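HD domain-containing protein (Aquifex aeolicus, PDB 2HEK) is of unknown function but binds zinc and GDP, and may hydrolyse dGTP. Local coordinates at residues Ser104-Asp107 with Phe108-Val112; Ile228-Ile231 with His232-Phe236; Gly332-Lys335 with Ala336-Ser340; Glu115-Ile118 with Tyr119-Lys123. All coordinates share one frame; numbering follows the deposited sequence.

Contact 1 of 4, residues Ser104-Asp107 with Phe108-Val112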
# COMPACT_ATOMS: atom_id res chain seq x y z
N SER A 104 -25.08 -29.68 -29.36
CA SER A 104 -24.55 -28.77 -30.41
C SER A 104 -23.22 -28.13 -30.10
O SER A 104 -22.50 -27.69 -31.00
CB SER A 104 -25.57 -27.66 -30.69
OG SER A 104 -25.74 -26.85 -29.54
N HIS A 105 -22.87 -28.04 -28.81
CA HIS A 105 -21.59 -27.49 -28.39
C HIS A 105 -21.63 -25.98 -28.17
O HIS A 105 -20.62 -25.37 -27.85
CB HIS A 105 -20.51 -27.72 -29.44
CG HIS A 105 -20.22 -29.22 -29.73
ND1 HIS A 105 -19.60 -30.05 -28.82
CD2 HIS A 105 -20.49 -29.98 -30.82
CE1 HIS A 105 -19.49 -31.26 -29.34
NE2 HIS A 105 -20.02 -31.24 -30.55
N GLU A 106 -22.84 -25.43 -28.35
CA GLU A 106 -22.99 -23.99 -28.23
C GLU A 106 -22.44 -23.45 -26.91
O GLU A 106 -22.72 -23.99 -25.85
CB GLU A 106 -24.45 -23.54 -28.43
CG GLU A 106 -24.63 -22.04 -28.59
CD GLU A 106 -26.09 -21.59 -28.71
OE1 GLU A 106 -26.96 -22.46 -28.62
OE2 GLU A 106 -26.33 -20.39 -28.90
N ASP A 107 -21.68 -22.36 -26.99
CA ASP A 107 -21.08 -21.74 -25.81
C ASP A 107 -22.20 -21.35 -24.83
O ASP A 107 -23.20 -20.74 -25.23
CB ASP A 107 -20.25 -20.53 -26.27
CG ASP A 107 -19.42 -19.94 -25.17
OD1 ASP A 107 -20.01 -19.33 -24.26
OD2 ASP A 107 -18.16 -20.05 -25.22
N PHE A 108 -22.06 -21.75 -23.56
CA PHE A 108 -23.07 -21.46 -22.54
C PHE A 108 -23.26 -19.96 -22.27
O PHE A 108 -24.34 -19.55 -21.87
CB PHE A 108 -22.79 -22.23 -21.25
CG PHE A 108 -23.31 -23.64 -21.28
CD1 PHE A 108 -22.50 -24.68 -21.69
CD2 PHE A 108 -24.62 -23.91 -20.91
CE1 PHE A 108 -22.99 -26.00 -21.73
CE2 PHE A 108 -25.12 -25.21 -20.94
CZ PHE A 108 -24.29 -26.26 -21.35
N THR A 109 -22.23 -19.15 -22.51
CA THR A 109 -22.37 -17.69 -22.37
C THR A 109 -23.37 -17.15 -23.37
O THR A 109 -24.19 -16.32 -23.02
CB THR A 109 -21.04 -16.93 -22.50
OG1 THR A 109 -20.18 -17.33 -21.43
CG2 THR A 109 -21.25 -15.43 -22.42
N GLU A 110 -23.27 -17.62 -24.62
CA GLU A 110 -24.22 -17.24 -25.66
C GLU A 110 -25.60 -17.74 -25.30
O GLU A 110 -26.56 -16.98 -25.41
CB GLU A 110 -23.81 -17.72 -27.08
CG GLU A 110 -24.87 -17.38 -28.17
CD GLU A 110 -24.39 -17.72 -29.60
OE1 GLU A 110 -23.33 -18.34 -29.71
OE2 GLU A 110 -25.04 -17.36 -30.60
N ARG A 111 -25.74 -18.97 -24.82
CA ARG A 111 -27.03 -19.52 -24.44
C ARG A 111 -27.71 -18.74 -23.32
O ARG A 111 -28.91 -18.48 -23.39
CB ARG A 111 -26.86 -21.00 -24.03
CG ARG A 111 -26.48 -21.92 -25.17
CD ARG A 111 -26.76 -23.37 -24.85
NE ARG A 111 -28.17 -23.57 -24.52
CZ ARG A 111 -28.64 -24.65 -23.90
NH1 ARG A 111 -27.81 -25.62 -23.56
NH2 ARG A 111 -29.93 -24.76 -23.66
N VAL A 112 -26.95 -18.37 -22.30
CA VAL A 112 -27.49 -17.62 -21.15
C VAL A 112 -27.97 -16.21 -21.61
O VAL A 112 -29.03 -15.74 -21.22
CB VAL A 112 -26.50 -17.56 -19.95
CG1 VAL A 112 -27.01 -16.63 -18.87
CG2 VAL A 112 -26.29 -18.96 -19.37

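Contact 2 of 4, residues Ile228-Ile231 with His232-Phe236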
# COMPACT_ATOMS: atom_id res chain seq x y z
N ILE A 228 -3.84 -30.91 -8.07
CA ILE A 228 -4.40 -32.26 -7.70
C ILE A 228 -5.86 -32.20 -7.21
O ILE A 228 -6.69 -33.07 -7.55
CB ILE A 228 -3.46 -33.10 -6.74
CG1 ILE A 228 -3.96 -34.56 -6.56
CG2 ILE A 228 -3.25 -32.44 -5.36
CD1 ILE A 228 -3.94 -35.38 -7.88
N LEU A 229 -6.19 -31.16 -6.44
CA LEU A 229 -7.58 -30.94 -6.08
C LEU A 229 -8.49 -30.82 -7.31
O LEU A 229 -9.58 -31.39 -7.35
CB LEU A 229 -7.72 -29.70 -5.17
CG LEU A 229 -7.05 -29.86 -3.79
CD1 LEU A 229 -6.97 -28.51 -3.02
CD2 LEU A 229 -7.80 -30.92 -2.95
N SER A 230 -8.05 -30.07 -8.31
CA SER A 230 -8.82 -29.90 -9.55
C SER A 230 -8.94 -31.22 -10.32
O SER A 230 -9.99 -31.51 -10.89
CB SER A 230 -8.17 -28.82 -10.43
OG SER A 230 -8.93 -28.63 -11.61
N ILE A 231 -7.86 -32.00 -10.34
CA ILE A 231 -7.87 -33.36 -10.92
C ILE A 231 -8.96 -34.22 -10.25
O ILE A 231 -9.81 -34.75 -10.94
CB ILE A 231 -6.48 -34.00 -10.89
CG1 ILE A 231 -5.54 -33.28 -11.88
CG2 ILE A 231 -6.51 -35.49 -11.23
CD1 ILE A 231 -4.10 -33.65 -11.67
N HIS A 232 -8.98 -34.27 -8.91
CA HIS A 232 -10.06 -34.97 -8.18
C HIS A 232 -11.45 -34.41 -8.45
O HIS A 232 -12.39 -35.17 -8.68
CB HIS A 232 -9.80 -35.01 -6.66
CG HIS A 232 -8.56 -35.75 -6.28
ND1 HIS A 232 -8.25 -36.99 -6.79
CD2 HIS A 232 -7.57 -35.45 -5.41
CE1 HIS A 232 -7.10 -37.40 -6.28
NE2 HIS A 232 -6.67 -36.49 -5.43
N LEU A 233 -11.59 -33.08 -8.44
CA LEU A 233 -12.87 -32.45 -8.68
C LEU A 233 -13.42 -32.78 -10.07
O LEU A 233 -14.60 -33.10 -10.24
CB LEU A 233 -12.78 -30.94 -8.49
CG LEU A 233 -14.21 -30.47 -8.77
CD1 LEU A 233 -15.05 -30.23 -7.54
CD2 LEU A 233 -14.22 -29.30 -9.67
N VAL A 234 -12.56 -32.69 -11.08
CA VAL A 234 -13.00 -32.89 -12.45
C VAL A 234 -13.44 -34.36 -12.68
O VAL A 234 -14.45 -34.63 -13.35
CB VAL A 234 -11.96 -32.35 -13.46
CG1 VAL A 234 -12.25 -32.82 -14.84
CG2 VAL A 234 -11.97 -30.80 -13.43
N GLU A 235 -12.74 -35.30 -12.07
CA GLU A 235 -13.18 -36.70 -12.14
C GLU A 235 -14.60 -36.86 -11.57
O GLU A 235 -15.46 -37.51 -12.20
CB GLU A 235 -12.19 -37.61 -11.42
CG GLU A 235 -10.90 -37.77 -12.20
CD GLU A 235 -9.83 -38.53 -11.46
OE1 GLU A 235 -10.13 -39.18 -10.45
OE2 GLU A 235 -8.66 -38.49 -11.92
N PHE A 236 -14.84 -36.25 -10.41
CA PHE A 236 -16.16 -36.27 -9.80
C PHE A 236 -17.20 -35.57 -10.65
O PHE A 236 -18.26 -36.14 -10.92
CB PHE A 236 -16.15 -35.66 -8.40
CG PHE A 236 -17.53 -35.33 -7.87
CD1 PHE A 236 -18.47 -36.35 -7.65
CD2 PHE A 236 -17.89 -34.02 -7.60
CE1 PHE A 236 -19.74 -36.05 -7.19
CE2 PHE A 236 -19.15 -33.72 -7.12
CZ PHE A 236 -20.08 -34.73 -6.92

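Contact 3 of 4, residues Gly332-Lys335 with Ala336-Ser340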
# COMPACT_ATOMS: atom_id res chain seq x y z
N GLY A 332 7.68 3.41 -35.84
CA GLY A 332 6.49 2.61 -36.15
C GLY A 332 6.35 1.35 -35.30
O GLY A 332 7.07 1.15 -34.31
N LEU A 333 5.42 0.48 -35.71
CA LEU A 333 4.99 -0.66 -34.92
C LEU A 333 5.96 -1.82 -34.92
O LEU A 333 6.36 -2.31 -35.98
CB LEU A 333 3.65 -1.15 -35.45
CG LEU A 333 2.72 -1.84 -34.46
CD1 LEU A 333 2.37 -0.88 -33.31
CD2 LEU A 333 1.47 -2.31 -35.16
N LYS A 334 6.33 -2.27 -33.73
CA LYS A 334 7.21 -3.43 -33.57
C LYS A 334 6.53 -4.51 -32.72
O LYS A 334 5.56 -4.24 -32.02
CB LYS A 334 8.52 -3.01 -32.89
CG LYS A 334 9.25 -1.81 -33.50
CD LYS A 334 10.11 -2.19 -34.71
CE LYS A 334 11.16 -1.12 -35.01
NZ LYS A 334 11.40 -0.97 -36.47
N LYS A 335 7.05 -5.73 -32.79
CA LYS A 335 6.78 -6.76 -31.79
C LYS A 335 7.50 -6.40 -30.49
O LYS A 335 8.61 -5.86 -30.54
CB LYS A 335 7.31 -8.11 -32.27
CG LYS A 335 6.57 -8.73 -33.42
CD LYS A 335 5.16 -9.11 -33.05
CE LYS A 335 4.68 -10.28 -33.87
NZ LYS A 335 3.20 -10.38 -33.77
N ALA A 336 6.88 -6.69 -29.34
CA ALA A 336 7.45 -6.32 -28.03
C ALA A 336 8.84 -6.89 -27.77
O ALA A 336 9.68 -6.23 -27.14
CB ALA A 336 6.50 -6.72 -26.86
N HIS A 337 9.06 -8.14 -28.19
CA HIS A 337 10.40 -8.74 -28.09
C HIS A 337 11.44 -8.03 -28.97
O HIS A 337 12.62 -8.00 -28.62
CB HIS A 337 10.37 -10.25 -28.36
CG HIS A 337 9.81 -10.63 -29.69
ND1 HIS A 337 8.46 -10.70 -29.93
CD2 HIS A 337 10.42 -10.99 -30.84
CE1 HIS A 337 8.25 -11.08 -31.18
NE2 HIS A 337 9.43 -11.26 -31.75
N GLU A 338 11.01 -7.43 -30.09
CA GLU A 338 11.92 -6.62 -30.94
C GLU A 338 12.49 -5.42 -30.16
O GLU A 338 13.61 -4.98 -30.43
CB GLU A 338 11.27 -6.17 -32.25
CG GLU A 338 10.88 -7.32 -33.18
CD GLU A 338 10.23 -6.88 -34.51
OE1 GLU A 338 10.54 -7.53 -35.52
OE2 GLU A 338 9.41 -5.92 -34.55
N LEU A 339 11.73 -4.91 -29.19
CA LEU A 339 12.15 -3.73 -28.40
C LEU A 339 12.60 -4.03 -26.96
O LEU A 339 13.26 -3.20 -26.36
CB LEU A 339 11.07 -2.63 -28.40
CG LEU A 339 10.57 -2.12 -29.76
CD1 LEU A 339 9.68 -0.91 -29.57
CD2 LEU A 339 11.72 -1.80 -30.72
N SER A 340 12.21 -5.17 -26.40
CA SER A 340 12.59 -5.52 -25.00
C SER A 340 13.38 -6.82 -25.02
O SER A 340 12.81 -7.91 -25.24
CB SER A 340 11.33 -5.65 -24.09
OG SER A 340 11.59 -6.26 -22.81

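Contact 4 of 4, residues Glu115-Ile118 with Tyr119-Lys123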
# COMPACT_ATOMS: atom_id res chain seq x y z
N GLU A 115 -31.20 -17.07 -24.09
CA GLU A 115 -32.30 -17.92 -23.60
C GLU A 115 -32.86 -17.55 -22.21
O GLU A 115 -33.68 -18.30 -21.66
CB GLU A 115 -31.88 -19.40 -23.63
CG GLU A 115 -31.40 -19.92 -25.01
CD GLU A 115 -30.85 -21.35 -24.98
OE1 GLU A 115 -31.24 -22.18 -24.12
OE2 GLU A 115 -30.00 -21.67 -25.84
N THR A 116 -32.42 -16.42 -21.63
CA THR A 116 -32.94 -15.99 -20.33
C THR A 116 -33.41 -14.54 -20.41
O THR A 116 -33.31 -13.93 -21.48
CB THR A 116 -31.83 -16.10 -19.23
OG1 THR A 116 -30.79 -15.17 -19.53
CG2 THR A 116 -31.27 -17.53 -19.14
N GLU A 117 -33.86 -13.98 -19.29
CA GLU A 117 -34.24 -12.55 -19.22
C GLU A 117 -33.14 -11.60 -19.68
O GLU A 117 -33.43 -10.47 -20.03
CB GLU A 117 -34.72 -12.16 -17.79
CG GLU A 117 -33.74 -12.54 -16.66
CD GLU A 117 -34.18 -12.04 -15.25
OE1 GLU A 117 -34.76 -10.91 -15.16
OE2 GLU A 117 -33.93 -12.77 -14.24
N ILE A 118 -31.87 -12.04 -19.66
CA ILE A 118 -30.78 -11.18 -20.17
C ILE A 118 -31.12 -10.63 -21.56
O ILE A 118 -30.96 -9.45 -21.82
CB ILE A 118 -29.40 -11.91 -20.21
CG1 ILE A 118 -28.97 -12.35 -18.80
CG2 ILE A 118 -28.32 -11.07 -20.89
CD1 ILE A 118 -28.74 -11.22 -17.87
N TYR A 119 -31.62 -11.48 -22.46
CA TYR A 119 -31.92 -10.99 -23.82
C TYR A 119 -32.91 -9.80 -23.82
O TYR A 119 -32.67 -8.73 -24.43
CB TYR A 119 -32.46 -12.14 -24.69
CG TYR A 119 -32.43 -11.73 -26.15
CD1 TYR A 119 -31.21 -11.68 -26.85
CD2 TYR A 119 -33.60 -11.36 -26.82
CE1 TYR A 119 -31.16 -11.29 -28.20
CE2 TYR A 119 -33.57 -10.97 -28.18
CZ TYR A 119 -32.34 -10.93 -28.84
OH TYR A 119 -32.28 -10.52 -30.14
N GLU A 120 -34.04 -9.98 -23.12
CA GLU A 120 -35.06 -8.93 -23.02
C GLU A 120 -34.48 -7.67 -22.42
O GLU A 120 -34.78 -6.54 -22.84
CB GLU A 120 -36.23 -9.42 -22.18
CG GLU A 120 -37.29 -10.16 -22.98
CD GLU A 120 -36.87 -11.58 -23.38
OE1 GLU A 120 -37.40 -12.07 -24.40
OE2 GLU A 120 -36.01 -12.21 -22.68
N ILE A 121 -33.62 -7.85 -21.42
CA ILE A 121 -33.00 -6.69 -20.80
C ILE A 121 -32.15 -5.94 -21.82
O ILE A 121 -32.27 -4.71 -21.98
CB ILE A 121 -32.17 -7.10 -19.52
CG1 ILE A 121 -33.12 -7.62 -18.43
CG2 ILE A 121 -31.36 -5.88 -19.03
CD1 ILE A 121 -32.43 -8.47 -17.30
N LEU A 122 -31.27 -6.66 -22.53
CA LEU A 122 -30.43 -5.98 -23.56
C LEU A 122 -31.25 -5.33 -24.70
O LEU A 122 -30.89 -4.24 -25.23
CB LEU A 122 -29.43 -6.98 -24.15
CG LEU A 122 -28.34 -7.54 -23.22
CD1 LEU A 122 -27.63 -8.70 -23.89
CD2 LEU A 122 -27.37 -6.42 -22.91
N LYS A 123 -32.37 -5.97 -25.07
CA LYS A 123 -33.24 -5.43 -26.14
C LYS A 123 -33.83 -4.06 -25.82
O LYS A 123 -34.17 -3.32 -26.73
CB LYS A 123 -34.38 -6.40 -26.51
CG LYS A 123 -33.96 -7.45 -27.51
CD LYS A 123 -33.75 -6.86 -28.93
CE LYS A 123 -35.02 -6.97 -29.78
NZ LYS A 123 -34.96 -6.08 -30.95

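Contact 1 of 4, residues Ser104-Asp107 with Phe108-Val112
Asp107 OD1 receives the backbone N-H of Thr109 at 2.8 Å, and the pair is a clear example of an N-cap: a side-chain oxygen takes up an amide at the start of helix 108-115. The bond is bent, with an angle of 139° at the hydrogen, and it reaches OD1 on its anti side, 18° out of the carboxylate plane. Because CG stands anti to the backbone N (chi1 -172°), the Asp107 carboxylate runs alongside Thr109, whose CB lies 3.1 Å from OD1. The Asp107 carbonyl O then takes Arg111 N at 3.1 Å, as in any helical turn. Glu106, just before the cap, stretches its extended chain over this turn. Its OE1 rests 3.5 Å from Arg111 CG, while its OE2 approaches Glu110 OE2 to 3.7 Å, the two carboxylates almost perpendicular. Lys114, salt-bridged to Glu110, probably eases that repulsion. Replacing Glu106 by an alanine takes away the carboxylate and is likely to uncover Arg111 CG and leave the guanidinium without that nearby negative charge. The cap is close to the metal site of the HD domain, the Thr109 side chain being about 7 Å from that of the zinc ligand Asp85. Arg111 NH1 reaches Glu102 and the Phe246 carbonyl, and NH2 salt-bridges Glu115; Glu106 OE1, 4.4 Å from Arg111 NE, lies well out of the guanidinium plane and meets it by charge alone.

Contact 2 of 4, residues Ile228-Ile231 with His232-Phe236
Ile228 and His232, one turn apart on helix 224-240, form the close-packed side of this contact. The isoleucine comes at the imidazole with its longer branch: CG1 lies 3.5 Å from His232 NE2, and CD1 makes an off-centre CH-pi contact 4.3 Å from the ring centroid, 30° off the ring normal. Both torsions favour the meeting, since Ile228 CG1 is anti to its own backbone N (chi1 -171°) while His232 CG turns back beside its backbone N (chi1 -62°), toward the preceding turn. Within this stretch the Ile228 carbonyl also lies by the ring, its O 3.3 Å from His232 CD2. His232 NE2 accepts a hydrogen bond from Phe283 N, which fixes the rotation of the ring, and the adjoining GDP-binding His282 borders Ile228. The backbone shows the alpha-helical i to i+4 pattern throughout, from His232 N to Ile228 O at 2.9 Å through to Glu235 N to Ile231 O at 3.2 Å.

The partly exposed side is looser. Ser230 OG and Val234 CG2 are 4.2 Å apart, and Ile231 and Glu235 run side by side, with Ile231 CG2 3.8 Å from Glu235 OE2. That carboxylate is salt-bridged to Arg312 of strand 311-318, which also meets Ile228 and Ile231. The strand thus touches one flank of the helix, while helix 271-278 packs on His232 and helix 257-266 on Phe236.

Contact 3 of 4, residues Gly332-Lys335 with Ala336-Ser340
The His337 imidazole and the Glu338 carboxylate both bear on Lys335. His337 CG sits between its backbone N and carbonyl carbon (chi1 57°), which turns the ring back beside Lys335. The two side chains point the same way; His337 CE1 comes obliquely to 3.3 Å from Lys335 CB, and its ND1 is hydrogen-bonded to the hydroxyl of Tyr321, whose ring meets the imidazole at about 60°. The carboxylate is approached from above its plane: Lys335 N donates to Glu338 OE2 at 3.0 Å, 42° out of that plane. In return Glu338 N gives a weak, bent bond to Lys335 O at 2.9 Å. Farther round the turn, Leu339 crosses Lys334 at about a right angle, its CD2 3.7 Å from Lys334 CG. A serine in place of Leu339 is likely to leave the Lys334 methylenes without an apolar partner and open a gap beside Val327 and Leu203. Ala336 O takes both Leu339 N and Ser340 N. Lys335-Glu338 make a near type I turn that carries strand 332-335, an edge strand, within this chain, of a mixed four-stranded sheet, into the short, weakly bonded helix 336-339, whose Ala336 and Leu339 pack on helix 203-221.

Contact 4 of 4, residues Glu115-Ile118 with Tyr119-Lys123
Helix 117-123 starts at its N-cap, Thr116, whose carbonyl O takes Tyr119 N at 3.1 Å. The threonine side chain adds a weak capping bond, with OG1 3.3 Å from Ile118 N, and its hydroxyl is also hydrogen-bonded to Val112 O in helix 108-115. Regular helical bonding follows. Ile121 N meets Glu117 O at 3.0 Å, and Leu122 N meets Ile118 O at 2.9 Å. In this way one capping residue joins two consecutive helices of the HD domain, the second of which lays its apolar flank on helix 17-23. That flank includes Ile118 and Leu122, which run side by side with Ile118 CG2 3.9 Å from Leu122 CD1 and both touch Leu22. Ile121 reaches the same helix, its CD1 4.0 Å from Glu117 OE1. Glu117 has CG between its backbone N and carbonyl carbon (chi1 52°), which sends the extended chain alongside Ile121, and its OE2 accepts from Phe26 N, between the GDP-binding Asp24 and Gln29; the side chains of Glu117 and Gln29 are about 8 Å apart. On the solvent side Glu120 bends at chi2 (75°), bringing OE2 within 3.4 Å of Thr116 O, an approach of two acceptors.

How the contacts relate
All four contacts are local, and they follow the chain in the order 1, 4, 2, 3. Contacts 1 and 4 belong together: their centres are 15 Å apart, they touch, and they occupy the consecutive helices 108-115 and 117-123 of the HD domain, the first nearer the zinc, the second nearer one GDP pocket. Contact 2 lies in the HD-associated region beside another GDP pocket, its centre 24 Å from that of contact 1. Contact 3 stands apart at the sheet edge, 41 Å from contact 2 between centres and across the chain's centre. Contacts 1, 4 and 2 thus have side chains within about 12 Å of the zinc or a GDP, whereas contact 3 is away from the known sites.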